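Local coordinates for LP1413 - SCCmec type IV-encoded DNA binding protein (Staphylococcus aureus, PDB 6BTC) that binds single-stranded DNA and is encoded on staphylococcal cassette chromosome elements of type IV, at residues K18-P23 / G62-I67; G25-Y30 / S74-K79; E9-F14 / K35-V40; K3-Q8 / T43-E48. All coordinates share one frame; numbering follows the deposited sequence.

How the contacts relate
From the N terminus, helix 6-21 enters three of the four contacts. Contact 4 joins its start to the start of helix 43-59; contact 3, one turn later, joins it to the loop after helix 30-34, so its closure lies wholly within the span of contact 4. The C-terminal end of the helix reaches strand 65-71 in contact 1, and strand 27-28 then pairs with strand 74-79 in contact 2. These two cross each other and both cross contacts 3 and 4. Contact 4 ties two helix starts together and contact 3 holds a loop to the first helix, while contact 1 sets the end of that helix against the sheet and contact 2 pairs two of its strands, the centres of contacts 1 and 2 about 8 Å apart.

Contact 1: residues K18-P23 / G62-I67; sequences KSFQQP and GLPFKI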
loop_
_atom_site.group_PDB
_atom_site.type_symbol
_atom_site.label_atom_id
_atom_site.label_comp_id
_atom_site.label_asym_id
_atom_site.label_seq_id
_atom_site.Cartn_x
_atom_site.Cartn_y
_atom_site.Cartn_z
ATOM N N LYS A 18 -4.893 -1.957 5.232
ATOM C CA LYS A 18 -5.936 -1.681 4.254
ATOM C C LYS A 18 -5.708 -2.456 2.953
ATOM O O LYS A 18 -6.674 -2.867 2.304
ATOM C CB LYS A 18 -6.005 -0.175 3.990
ATOM C CG LYS A 18 -7.274 0.307 3.304
ATOM C CD LYS A 18 -8.509 0.231 4.214
ATOM C CE LYS A 18 -9.781 0.665 3.454
ATOM N NZ LYS A 18 -11.044 0.531 4.252
ATOM N N SER A 19 -4.454 -2.670 2.549
ATOM C CA SER A 19 -4.214 -3.454 1.340
ATOM C C SER A 19 -4.641 -4.907 1.536
ATOM O O SER A 19 -5.275 -5.496 0.657
ATOM C CB SER A 19 -2.742 -3.377 0.942
ATOM O OG SER A 19 -1.962 -4.111 1.877
ATOM N N PHE A 20 -4.339 -5.492 2.693
ATOM C CA PHE A 20 -4.735 -6.877 2.933
ATOM C C PHE A 20 -6.248 -7.033 3.004
ATOM O O PHE A 20 -6.769 -8.104 2.679
ATOM C CB PHE A 20 -4.118 -7.401 4.229
ATOM C CG PHE A 20 -2.701 -7.900 4.087
ATOM C CD1 PHE A 20 -2.440 -9.188 3.643
ATOM C CD2 PHE A 20 -1.630 -7.090 4.433
ATOM C CE1 PHE A 20 -1.133 -9.656 3.535
ATOM C CE2 PHE A 20 -0.323 -7.551 4.325
ATOM C CZ PHE A 20 -0.077 -8.836 3.879
ATOM N N GLN A 21 -6.964 -5.992 3.432
ATOM C CA GLN A 21 -8.417 -6.042 3.532
ATOM C C GLN A 21 -9.107 -5.943 2.184
ATOM O O GLN A 21 -10.303 -6.218 2.094
ATOM C CB GLN A 21 -8.932 -4.913 4.427
ATOM C CG GLN A 21 -8.632 -5.113 5.877
ATOM C CD GLN A 21 -9.174 -3.990 6.750
ATOM O OE1 GLN A 21 -10.111 -3.280 6.373
ATOM N NE2 GLN A 21 -8.577 -3.823 7.923
ATOM N N GLN A 22 -8.399 -5.539 1.151
ATOM C CA GLN A 22 -8.979 -5.541 -0.178
ATOM C C GLN A 22 -9.561 -6.917 -0.487
ATOM O O GLN A 22 -8.938 -7.939 -0.164
ATOM C CB GLN A 22 -7.921 -5.174 -1.218
ATOM C CG GLN A 22 -7.491 -3.732 -1.131
ATOM C CD GLN A 22 -8.625 -2.776 -1.460
ATOM O OE1 GLN A 22 -9.212 -2.830 -2.554
ATOM N NE2 GLN A 22 -8.951 -1.907 -0.509
ATOM N N PRO A 23 -10.751 -6.989 -1.086
ATOM C CA PRO A 23 -11.283 -8.293 -1.498
ATOM C C PRO A 23 -10.540 -8.852 -2.702
ATOM O O PRO A 23 -10.015 -8.117 -3.544
ATOM C CB PRO A 23 -12.750 -7.991 -1.838
ATOM C CG PRO A 23 -12.803 -6.523 -2.092
ATOM C CD PRO A 23 -11.749 -5.910 -1.225
ATOM N N GLY A 62 5.568 -13.823 -1.271
ATOM C CA GLY A 62 4.410 -14.462 -0.696
ATOM C C GLY A 62 3.272 -13.535 -0.351
ATOM O O GLY A 62 2.335 -13.969 0.325
ATOM N N LEU A 63 3.323 -12.282 -0.776
ATOM C CA LEU A 63 2.214 -11.373 -0.516
ATOM C C LEU A 63 1.095 -11.602 -1.528
ATOM O O LEU A 63 1.357 -11.902 -2.692
ATOM C CB LEU A 63 2.666 -9.917 -0.597
ATOM C CG LEU A 63 3.658 -9.422 0.458
ATOM C CD1 LEU A 63 3.915 -7.942 0.235
ATOM C CD2 LEU A 63 3.147 -9.672 1.855
ATOM N N PRO A 64 -0.156 -11.440 -1.119
ATOM C CA PRO A 64 -1.283 -11.712 -2.021
ATOM C C PRO A 64 -1.619 -10.520 -2.911
ATOM O O PRO A 64 -2.760 -10.049 -2.945
ATOM C CB PRO A 64 -2.411 -12.028 -1.039
ATOM C CG PRO A 64 -2.129 -11.144 0.121
ATOM C CD PRO A 64 -0.621 -11.077 0.234
ATOM N N PHE A 65 -0.620 -10.041 -3.648
ATOM C CA PHE A 65 -0.778 -8.888 -4.520
ATOM C C PHE A 65 0.059 -9.096 -5.767
ATOM O O PHE A 65 1.073 -9.783 -5.737
ATOM C CB PHE A 65 -0.328 -7.569 -3.860
ATOM C CG PHE A 65 -0.927 -7.316 -2.506
ATOM C CD1 PHE A 65 -2.210 -6.837 -2.379
ATOM C CD2 PHE A 65 -0.184 -7.514 -1.364
ATOM C CE1 PHE A 65 -2.761 -6.578 -1.120
ATOM C CE2 PHE A 65 -0.722 -7.259 -0.107
ATOM C CZ PHE A 65 -2.020 -6.788 0.008
ATOM N N LYS A 66 -0.359 -8.474 -6.860
ATOM C CA LYS A 66 0.487 -8.368 -8.029
ATOM C C LYS A 66 0.175 -7.062 -8.742
ATOM O O LYS A 66 -0.860 -6.432 -8.510
ATOM C CB LYS A 66 0.299 -9.562 -8.968
ATOM C CG LYS A 66 -1.024 -9.593 -9.689
ATOM C CD LYS A 66 -1.215 -10.921 -10.418
ATOM C CE LYS A 66 -2.564 -10.992 -11.137
ATOM N NZ LYS A 66 -2.793 -12.342 -11.758
ATOM N N ILE A 67 1.090 -6.669 -9.616
ATOM C CA ILE A 67 0.940 -5.473 -10.432
ATOM C C ILE A 67 0.260 -5.870 -11.730
ATOM O O ILE A 67 0.653 -6.858 -12.365
ATOM C CB ILE A 67 2.312 -4.826 -10.703
ATOM C CG1 ILE A 67 2.988 -4.446 -9.387
ATOM C CG2 ILE A 67 2.167 -3.610 -11.603
ATOM C CD1 ILE A 67 4.414 -3.949 -9.555
#
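Phe-65 presses its ring edge against Ser-19 and Phe-20 where the first helix of a winged-helix fold, 6-21, ends beside strand 65-71. The tight part lies at the far end of the Phe-65 ring: CE1 comes 3.3 Å from Ser-19 O, which sits at the ring edge near its plane. The buried Phe-65 side chain also touches Ile-57 of helix 43-59. Toward solvent the packing is looser. There the exposed Phe-20 ring receives the edge of Phe-65 on its face, an edge-to-face pair with centroids 5.4 Å apart and planes at 68°. Farther along the same ring, Phe-20 CE1 meets Pro-64 CD at 3.6 Å, and Phe-20 CZ reaches Leu-63 CD2 at 3.9 Å. No hydrogen bond spans the two segments. The serine hydroxyl instead bonds to Ile-16 O one turn back in the helix, while Ser-19 OG lies 3.3 Å from Phe-65 CZ.

Contact 2: residues G25-Y30 / S74-K79; sequences GSTFTY and SLLYQK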
loop_
_atom_site.group_PDB
_atom_site.type_symbol
_atom_site.label_atom_id
_atom_site.label_comp_id
_atom_site.label_asym_id
_atom_site.label_seq_id
_atom_site.Cartn_x
_atom_site.Cartn_y
_atom_site.Cartn_z
ATOM N N GLY A 25 -9.430 -10.160 -6.149
ATOM C CA GLY A 25 -9.738 -9.624 -7.448
ATOM C C GLY A 25 -9.763 -8.115 -7.550
ATOM O O GLY A 25 -9.593 -7.585 -8.651
ATOM N N SER A 26 -9.982 -7.396 -6.457
ATOM C CA SER A 26 -10.087 -5.945 -6.560
ATOM C C SER A 26 -8.751 -5.322 -6.957
ATOM O O SER A 26 -7.679 -5.788 -6.559
ATOM C CB SER A 26 -10.552 -5.339 -5.236
ATOM O OG SER A 26 -9.670 -5.661 -4.194
ATOM N N THR A 27 -8.826 -4.264 -7.758
ATOM C CA THR A 27 -7.664 -3.458 -8.107
ATOM C C THR A 27 -7.641 -2.174 -7.287
ATOM O O THR A 27 -8.680 -1.669 -6.867
ATOM C CB THR A 27 -7.646 -3.112 -9.599
ATOM O OG1 THR A 27 -8.702 -2.194 -9.915
ATOM C CG2 THR A 27 -7.792 -4.361 -10.444
ATOM N N PHE A 28 -6.438 -1.652 -7.051
ATOM C CA PHE A 28 -6.285 -0.448 -6.245
ATOM C C PHE A 28 -4.911 0.167 -6.486
ATOM O O PHE A 28 -3.970 -0.505 -6.928
ATOM C CB PHE A 28 -6.474 -0.750 -4.760
ATOM C CG PHE A 28 -5.443 -1.691 -4.198
ATOM C CD1 PHE A 28 -5.619 -3.059 -4.292
ATOM C CD2 PHE A 28 -4.298 -1.207 -3.585
ATOM C CE1 PHE A 28 -4.681 -3.937 -3.784
ATOM C CE2 PHE A 28 -3.350 -2.076 -3.079
ATOM C CZ PHE A 28 -3.540 -3.443 -3.177
ATOM N N THR A 29 -4.822 1.462 -6.195
ATOM C CA THR A 29 -3.571 2.212 -6.155
ATOM C C THR A 29 -3.267 2.663 -4.732
ATOM O O THR A 29 -4.119 2.633 -3.834
ATOM C CB THR A 29 -3.623 3.453 -7.044
ATOM O OG1 THR A 29 -4.484 4.430 -6.439
ATOM C CG2 THR A 29 -4.119 3.116 -8.429
ATOM N N TYR A 30 -2.026 3.104 -4.539
ATOM C CA TYR A 30 -1.630 3.640 -3.243
ATOM C C TYR A 30 -2.489 4.843 -2.859
ATOM O O TYR A 30 -2.920 4.964 -1.705
ATOM C CB TYR A 30 -0.153 4.033 -3.264
ATOM C CG TYR A 30 0.248 4.851 -2.065
ATOM C CD1 TYR A 30 0.360 4.262 -0.819
ATOM C CD2 TYR A 30 0.491 6.216 -2.176
ATOM C CE1 TYR A 30 0.718 4.994 0.287
ATOM C CE2 TYR A 30 0.851 6.965 -1.072
ATOM C CZ TYR A 30 0.961 6.348 0.154
ATOM O OH TYR A 30 1.313 7.072 1.259
ATOM N N SER A 74 -0.225 6.053 -11.818
ATOM C CA SER A 74 0.274 5.271 -10.698
ATOM C C SER A 74 0.228 3.792 -11.047
ATOM O O SER A 74 -0.460 3.373 -11.982
ATOM C CB SER A 74 -0.550 5.534 -9.433
ATOM O OG SER A 74 -0.405 6.872 -9.003
ATOM N N LEU A 75 0.978 3.004 -10.288
ATOM C CA LEU A 75 0.904 1.560 -10.432
ATOM C C LEU A 75 -0.460 1.062 -9.969
ATOM O O LEU A 75 -0.984 1.501 -8.938
ATOM C CB LEU A 75 2.010 0.883 -9.629
ATOM C CG LEU A 75 3.443 1.039 -10.155
ATOM C CD1 LEU A 75 4.402 0.368 -9.195
ATOM C CD2 LEU A 75 3.603 0.452 -11.543
ATOM N N LEU A 76 -1.040 0.150 -10.747
ATOM C CA LEU A 76 -2.293 -0.509 -10.393
ATOM C C LEU A 76 -1.993 -1.897 -9.835
ATOM O O LEU A 76 -1.395 -2.733 -10.523
ATOM C CB LEU A 76 -3.215 -0.610 -11.604
ATOM C CG LEU A 76 -4.641 -1.097 -11.309
ATOM C CD1 LEU A 76 -5.374 -0.165 -10.332
ATOM C CD2 LEU A 76 -5.425 -1.209 -12.595
ATOM N N TYR A 77 -2.399 -2.133 -8.597
ATOM C CA TYR A 77 -2.247 -3.427 -7.955
ATOM C C TYR A 77 -3.564 -4.200 -7.976
ATOM O O TYR A 77 -4.641 -3.647 -8.212
ATOM C CB TYR A 77 -1.775 -3.265 -6.509
ATOM C CG TYR A 77 -0.500 -2.462 -6.368
ATOM C CD1 TYR A 77 0.742 -3.042 -6.601
ATOM C CD2 TYR A 77 -0.538 -1.127 -5.986
ATOM C CE1 TYR A 77 1.903 -2.313 -6.465
ATOM C CE2 TYR A 77 0.621 -0.390 -5.849
ATOM C CZ TYR A 77 1.836 -0.986 -6.090
ATOM O OH TYR A 77 2.991 -0.253 -5.956
ATOM N N GLN A 78 -3.455 -5.504 -7.731
ATOM C CA GLN A 78 -4.613 -6.368 -7.590
ATOM C C GLN A 78 -4.374 -7.320 -6.437
ATOM O O GLN A 78 -3.307 -7.938 -6.353
ATOM C CB GLN A 78 -4.886 -7.162 -8.871
ATOM C CG GLN A 78 -6.067 -8.113 -8.741
ATOM C CD GLN A 78 -6.408 -8.791 -10.048
ATOM O OE1 GLN A 78 -5.534 -9.286 -10.760
ATOM N NE2 GLN A 78 -7.683 -8.801 -10.379
ATOM N N LYS A 79 -5.339 -7.382 -5.525
ATOM C CA LYS A 79 -5.378 -8.425 -4.513
ATOM C C LYS A 79 -5.732 -9.758 -5.175
ATOM O O LYS A 79 -6.712 -9.852 -5.919
ATOM C CB LYS A 79 -6.401 -8.061 -3.448
ATOM C CG LYS A 79 -6.611 -9.079 -2.352
ATOM C CD LYS A 79 -5.573 -8.957 -1.266
ATOM C CE LYS A 79 -5.736 -10.052 -0.251
ATOM N NZ LYS A 79 -7.027 -9.947 0.469
HETATM O O HOH W 1 -0.123 3.105 -6.739
#
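The Phe-28 ring has Tyr-77 CB over one face, a CH-pi contact 4.0 Å from the ring centroid and 19° off the normal, and Lys-79 N at its edge, 3.9 Å from Phe-28 CE1. The Tyr-77 ring in turn takes Phe-28 O at its own edge, 3.6 Å from Tyr-77 CD2. Behind the rings the backbones form an antiparallel hydrogen-bonded pair, with Phe-28 N to Tyr-77 O at 2.9 Å and Tyr-77 N to Phe-28 O at 2.8 Å. Thr-27 and Gln-78, the adjacent non-hydrogen-bonded pair, turn to the other face of the sheet. There the extended Gln-78 side chain sends NE2 to Gly-25 O, 2.8 Å away, in an almost straight bond lying in its amide plane. Beyond the strand, one water bridges Tyr-30 N and Leu-75 O, while Thr-29 OG1 caps helix 30-34 through Glu-32 N. Tyr-77 also touches Ala-54 and Ile-57 of helix 43-59. A short strand between the first two helices, paired with the last strand of the C-terminal hairpin, is the sheet arrangement of a winged-helix domain.

Contact 3: residues E9-F14 / K35-V40; sequences EKLYNF and KKYNVV
Tyr-37 meets Leu-11 and Phe-14 of helix 6-21, and most of the surface buried here belongs to these three residues, Tyr-37 foremost. Its CB points to the helix and its CG stands anti to the backbone N (chi1 -168°). Leu-11 CD1 lies over one face of the tyrosine ring, 3.7 Å from the centroid and 21° off the normal, a CH-pi contact displaced toward the CG and CD2 side. On the opposite face, Val-39 N of the same loop lies above the ring, again toward its rim. Phe-14 comes to the CD1 and CE1 side of the tyrosine: the two side chains slide past each other in opposite directions, CD2 of Phe-14 approaching Tyr-37 CD1 to 3.5 Å. Their planes are 39° apart and their centroids 5.2 Å, an oblique pair. The tip of Phe-14 continues to the loop backbone, its CZ 3.8 Å from Lys-36 O. At the other end of the tyrosine, OH rests 3.5 Å from Lys-10 CB. Leu-11 also touches Val-49 of helix 43-59, which connects this surface patch to the helical core. The loop itself joins helix 30-34 to helix 43-59, the second and third helices of the winged-helix domain. No hydrogen bond or salt bridge spans the segments, which implies that van der Waals and CH-pi contacts hold the loop against the first helix.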
loop_
_atom_site.group_PDB
_atom_site.type_symbol
_atom_site.label_atom_id
_atom_site.label_comp_id
_atom_site.label_asym_id
_atom_site.label_seq_id
_atom_site.Cartn_x
_atom_site.Cartn_y
_atom_site.Cartn_z
ATOM N N GLU A 9 5.198 5.870 10.305
ATOM C CA GLU A 9 4.899 4.529 10.788
ATOM C C GLU A 9 3.398 4.306 10.883
ATOM O O GLU A 9 2.906 3.218 10.565
ATOM C CB GLU A 9 5.546 4.290 12.153
ATOM C CG GLU A 9 7.068 4.357 12.164
ATOM C CD GLU A 9 7.731 3.172 11.472
ATOM O OE1 GLU A 9 7.105 2.087 11.392
ATOM O OE2 GLU A 9 8.888 3.336 11.012
ATOM N N LYS A 10 2.654 5.321 11.333
ATOM C CA LYS A 10 1.216 5.156 11.528
ATOM C C LYS A 10 0.499 5.040 10.192
ATOM O O LYS A 10 -0.343 4.158 10.007
ATOM C CB LYS A 10 0.647 6.323 12.342
ATOM C CG LYS A 10 0.951 6.256 13.836
ATOM C CD LYS A 10 0.305 7.415 14.597
ATOM C CE LYS A 10 0.705 7.427 16.068
ATOM N NZ LYS A 10 0.139 8.597 16.800
ATOM N N LEU A 11 0.806 5.934 9.256
ATOM C CA LEU A 11 0.203 5.847 7.936
ATOM C C LEU A 11 0.579 4.538 7.239
ATOM O O LEU A 11 -0.273 3.903 6.607
ATOM C CB LEU A 11 0.622 7.052 7.092
ATOM C CG LEU A 11 0.226 6.993 5.614
ATOM C CD1 LEU A 11 -1.280 6.866 5.464
ATOM C CD2 LEU A 11 0.704 8.204 4.859
ATOM N N TYR A 12 1.847 4.116 7.349
ATOM C CA TYR A 12 2.283 2.876 6.711
ATOM C C TYR A 12 1.556 1.667 7.296
ATOM O O TYR A 12 1.051 0.815 6.557
ATOM C CB TYR A 12 3.800 2.719 6.852
ATOM C CG TYR A 12 4.319 1.344 6.466
ATOM C CD1 TYR A 12 4.676 1.050 5.157
ATOM C CD2 TYR A 12 4.447 0.346 7.420
ATOM C CE1 TYR A 12 5.151 -0.209 4.810
ATOM C CE2 TYR A 12 4.913 -0.913 7.089
ATOM C CZ TYR A 12 5.263 -1.189 5.785
ATOM O OH TYR A 12 5.723 -2.458 5.475
ATOM N N ASN A 13 1.514 1.557 8.626
ATOM C CA ASN A 13 0.769 0.462 9.241
ATOM C C ASN A 13 -0.662 0.409 8.717
ATOM O O ASN A 13 -1.227 -0.676 8.536
ATOM C CB ASN A 13 0.759 0.597 10.763
ATOM C CG ASN A 13 2.154 0.556 11.379
ATOM O OD1 ASN A 13 3.076 -0.055 10.843
ATOM N ND2 ASN A 13 2.302 1.210 12.529
ATOM N N PHE A 14 -1.263 1.575 8.460
ATOM C CA PHE A 14 -2.637 1.610 7.966
ATOM C C PHE A 14 -2.706 1.135 6.525
ATOM O O PHE A 14 -3.586 0.347 6.163
ATOM C CB PHE A 14 -3.218 3.027 8.069
ATOM C CG PHE A 14 -4.488 3.213 7.272
ATOM C CD1 PHE A 14 -5.695 2.718 7.739
ATOM C CD2 PHE A 14 -4.470 3.857 6.055
ATOM C CE1 PHE A 14 -6.861 2.872 6.998
ATOM C CE2 PHE A 14 -5.636 4.014 5.308
ATOM C CZ PHE A 14 -6.830 3.520 5.789
ATOM N N LYS A 35 -6.170 8.013 0.602
ATOM C CA LYS A 35 -7.261 8.958 0.782
ATOM C C LYS A 35 -8.285 8.488 1.799
ATOM O O LYS A 35 -9.120 9.290 2.223
ATOM C CB LYS A 35 -7.937 9.223 -0.559
ATOM C CG LYS A 35 -7.041 9.984 -1.528
ATOM C CD LYS A 35 -7.746 10.290 -2.837
ATOM C CE LYS A 35 -6.788 10.916 -3.835
ATOM N NZ LYS A 35 -7.507 11.490 -5.007
ATOM N N LYS A 36 -8.235 7.229 2.210
ATOM C CA LYS A 36 -9.110 6.726 3.258
ATOM C C LYS A 36 -8.514 6.894 4.647
ATOM O O LYS A 36 -9.176 6.558 5.637
ATOM C CB LYS A 36 -9.430 5.254 2.985
ATOM C CG LYS A 36 -10.058 5.067 1.613
ATOM C CD LYS A 36 -10.540 3.654 1.370
ATOM C CE LYS A 36 -11.228 3.556 0.012
ATOM N NZ LYS A 36 -11.930 2.258 -0.149
ATOM N N TYR A 37 -7.290 7.400 4.742
ATOM C CA TYR A 37 -6.669 7.629 6.039
ATOM C C TYR A 37 -7.305 8.852 6.691
ATOM O O TYR A 37 -7.453 9.898 6.050
ATOM C CB TYR A 37 -5.169 7.838 5.859
ATOM C CG TYR A 37 -4.352 7.794 7.125
ATOM C CD1 TYR A 37 -4.448 6.728 7.996
ATOM C CD2 TYR A 37 -3.449 8.805 7.425
ATOM C CE1 TYR A 37 -3.688 6.676 9.147
ATOM C CE2 TYR A 37 -2.677 8.758 8.573
ATOM C CZ TYR A 37 -2.806 7.696 9.423
ATOM O OH TYR A 37 -2.044 7.648 10.557
ATOM N N ASN A 38 -7.685 8.721 7.965
ATOM C CA ASN A 38 -8.465 9.772 8.614
ATOM C C ASN A 38 -7.602 10.942 9.065
ATOM O O ASN A 38 -8.089 12.074 9.129
ATOM C CB ASN A 38 -9.223 9.201 9.813
ATOM C CG ASN A 38 -10.381 8.307 9.397
ATOM O OD1 ASN A 38 -10.982 8.499 8.343
ATOM N ND2 ASN A 38 -10.697 7.326 10.232
ATOM N N VAL A 39 -6.350 10.701 9.368
ATOM C CA VAL A 39 -5.462 11.727 9.892
ATOM C C VAL A 39 -4.853 12.504 8.735
ATOM O O VAL A 39 -4.581 11.967 7.657
ATOM C CB VAL A 39 -4.379 11.092 10.790
ATOM C CG1 VAL A 39 -3.247 12.070 11.067
ATOM C CG2 VAL A 39 -4.992 10.607 12.093
ATOM N N VAL A 40 -4.650 13.792 8.966
ATOM C CA VAL A 40 -3.946 14.645 8.019
ATOM C C VAL A 40 -2.455 14.378 8.143
ATOM O O VAL A 40 -1.939 14.151 9.245
ATOM C CB VAL A 40 -4.273 16.129 8.285
ATOM C CG1 VAL A 40 -3.428 17.052 7.404
ATOM C CG2 VAL A 40 -5.761 16.397 8.075
#

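Contact 4: residues K3-Q8 / T43-E48; sequences KKSKQQ and TNDQRE
Gln-8 and Asp-45 are joined by a hydrogen bond, NE2 of Gln-8 to OD1 of Asp-45 at 2.6 Å, with 138° at the hydrogen. The amide comes from above the carboxylate plane, and the two flat groups stand at 86°. On its other branch, Gln-8 OE1 touches Glu-48 CG at 3.3 Å, while Gln-8 NE2 lies 3.5 Å from Glu-48 CB, so the amide passes across the aliphatic part of the glutamate. Gln-7 adds its CB, 3.7 Å from Asp-45 OD2. One shell out, Ser-5 is the N-cap of helix 6-21, and its OG accepts a weak bond from Gln-8 N at 3.4 Å. Asp-45 N is likewise bonded to Ser-42 OG, just before helix 43-59. Its carboxylate stands at the first turn of that helix, where the helix end would tend to stabilise negative charge. The contact therefore joins the N-terminal turns of the first and third helices at the surface, with Gln-46 O receiving a weak bond from Tyr-30 OH of helix 30-34.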
loop_
_atom_site.group_PDB
_atom_site.type_symbol
_atom_site.label_atom_id
_atom_site.label_comp_id
_atom_site.label_asym_id
_atom_site.label_seq_id
_atom_site.Cartn_x
_atom_site.Cartn_y
_atom_site.Cartn_z
ATOM N N LYS A 3 16.100 5.363 14.842
ATOM C CA LYS A 3 15.356 6.592 14.590
ATOM C C LYS A 3 14.277 6.357 13.537
ATOM O O LYS A 3 14.473 5.592 12.586
ATOM C CB LYS A 3 16.300 7.708 14.135
ATOM C CG LYS A 3 15.724 9.106 14.326
ATOM C CD LYS A 3 16.652 10.192 13.790
ATOM C CE LYS A 3 16.100 11.587 14.078
ATOM N NZ LYS A 3 14.697 11.766 13.597
ATOM N N LYS A 4 13.132 7.021 13.707
ATOM C CA LYS A 4 12.020 6.846 12.779
ATOM C C LYS A 4 10.974 7.925 13.016
ATOM O O LYS A 4 10.899 8.522 14.096
ATOM C CB LYS A 4 11.391 5.455 12.920
ATOM C CG LYS A 4 10.932 5.128 14.332
ATOM C CD LYS A 4 10.569 3.654 14.477
ATOM C CE LYS A 4 11.812 2.766 14.453
ATOM N NZ LYS A 4 11.448 1.329 14.463
ATOM N N SER A 5 10.160 8.155 11.985
ATOM C CA SER A 5 9.070 9.124 12.023
ATOM C C SER A 5 7.802 8.429 12.511
ATOM O O SER A 5 7.258 7.567 11.819
ATOM C CB SER A 5 8.863 9.727 10.637
ATOM O OG SER A 5 7.679 10.504 10.577
ATOM N N LYS A 6 7.326 8.811 13.702
ATOM C CA LYS A 6 6.096 8.225 14.238
ATOM C C LYS A 6 4.927 8.414 13.279
ATOM O O LYS A 6 4.067 7.535 13.155
ATOM C CB LYS A 6 5.761 8.843 15.597
ATOM C CG LYS A 6 6.685 8.450 16.749
ATOM C CD LYS A 6 6.458 7.015 17.206
ATOM C CE LYS A 6 6.733 6.860 18.696
ATOM N NZ LYS A 6 6.612 5.446 19.148
ATOM N N GLN A 7 4.882 9.556 12.592
ATOM C CA GLN A 7 3.764 9.862 11.707
ATOM C C GLN A 7 3.728 8.921 10.505
ATOM O O GLN A 7 2.651 8.483 10.081
ATOM C CB GLN A 7 3.861 11.313 11.233
ATOM C CG GLN A 7 4.043 12.344 12.347
ATOM C CD GLN A 7 4.688 13.628 11.849
ATOM O OE1 GLN A 7 5.796 13.610 11.303
ATOM N NE2 GLN A 7 3.996 14.750 12.032
ATOM N N GLN A 8 4.892 8.616 9.926
ATOM C CA GLN A 8 4.924 7.742 8.757
ATOM C C GLN A 8 4.685 6.292 9.148
ATOM O O GLN A 8 4.017 5.554 8.420
ATOM C CB GLN A 8 6.251 7.898 8.024
ATOM C CG GLN A 8 6.409 9.248 7.357
ATOM C CD GLN A 8 7.831 9.509 6.912
ATOM O OE1 GLN A 8 8.728 8.696 7.147
ATOM N NE2 GLN A 8 8.048 10.651 6.264
ATOM N N THR A 43 2.409 16.263 2.585
ATOM C CA THR A 43 2.764 15.656 1.312
ATOM C C THR A 43 4.065 14.873 1.432
ATOM O O THR A 43 4.225 13.811 0.822
ATOM C CB THR A 43 2.880 16.737 0.246
ATOM O OG1 THR A 43 1.633 17.435 0.149
ATOM C CG2 THR A 43 3.233 16.127 -1.100
ATOM N N ASN A 44 5.002 15.376 2.231
ATOM C CA ASN A 44 6.278 14.692 2.380
ATOM C C ASN A 44 6.084 13.318 3.005
ATOM O O ASN A 44 6.680 12.332 2.555
ATOM C CB ASN A 44 7.229 15.538 3.227
ATOM C CG ASN A 44 8.679 15.275 2.901
ATOM O OD1 ASN A 44 9.319 14.413 3.507
ATOM N ND2 ASN A 44 9.206 16.016 1.929
ATOM N N ASP A 45 5.262 13.238 4.055
ATOM C CA ASP A 45 5.012 11.957 4.705
ATOM C C ASP A 45 4.193 11.025 3.817
ATOM O O ASP A 45 4.321 9.802 3.926
ATOM C CB ASP A 45 4.310 12.187 6.043
ATOM C CG ASP A 45 5.257 12.700 7.120
ATOM O OD1 ASP A 45 6.487 12.666 6.906
ATOM O OD2 ASP A 45 4.771 13.133 8.184
ATOM N N GLN A 46 3.367 11.578 2.927
ATOM C CA GLN A 46 2.589 10.745 2.018
ATOM C C GLN A 46 3.502 10.053 1.017
ATOM O O GLN A 46 3.379 8.845 0.779
ATOM C CB GLN A 46 1.530 11.584 1.291
ATOM C CG GLN A 46 0.380 12.037 2.177
ATOM C CD GLN A 46 -0.695 12.800 1.423
ATOM O OE1 GLN A 46 -0.463 13.314 0.330
ATOM N NE2 GLN A 46 -1.883 12.873 2.009
ATOM N N ARG A 47 4.445 10.802 0.440
ATOM C CA ARG A 47 5.303 10.247 -0.600
ATOM C C ARG A 47 6.319 9.266 -0.028
ATOM O O ARG A 47 6.614 8.241 -0.651
ATOM C CB ARG A 47 5.992 11.379 -1.350
ATOM C CG ARG A 47 5.022 12.178 -2.203
ATOM C CD ARG A 47 5.629 13.470 -2.722
ATOM N NE ARG A 47 4.716 14.156 -3.633
ATOM C CZ ARG A 47 4.836 15.427 -4.003
ATOM N NH1 ARG A 47 5.833 16.170 -3.539
ATOM N NH2 ARG A 47 3.950 15.958 -4.837
ATOM N N GLU A 48 6.862 9.546 1.156
ATOM C CA GLU A 48 7.765 8.581 1.778
ATOM C C GLU A 48 7.066 7.240 1.993
ATOM O O GLU A 48 7.628 6.179 1.702
ATOM C CB GLU A 48 8.302 9.128 3.105
ATOM C CG GLU A 48 9.170 8.136 3.898
ATOM C CD GLU A 48 10.372 7.621 3.107
ATOM O OE1 GLU A 48 10.743 8.267 2.102
ATOM O OE2 GLU A 48 10.944 6.572 3.490
#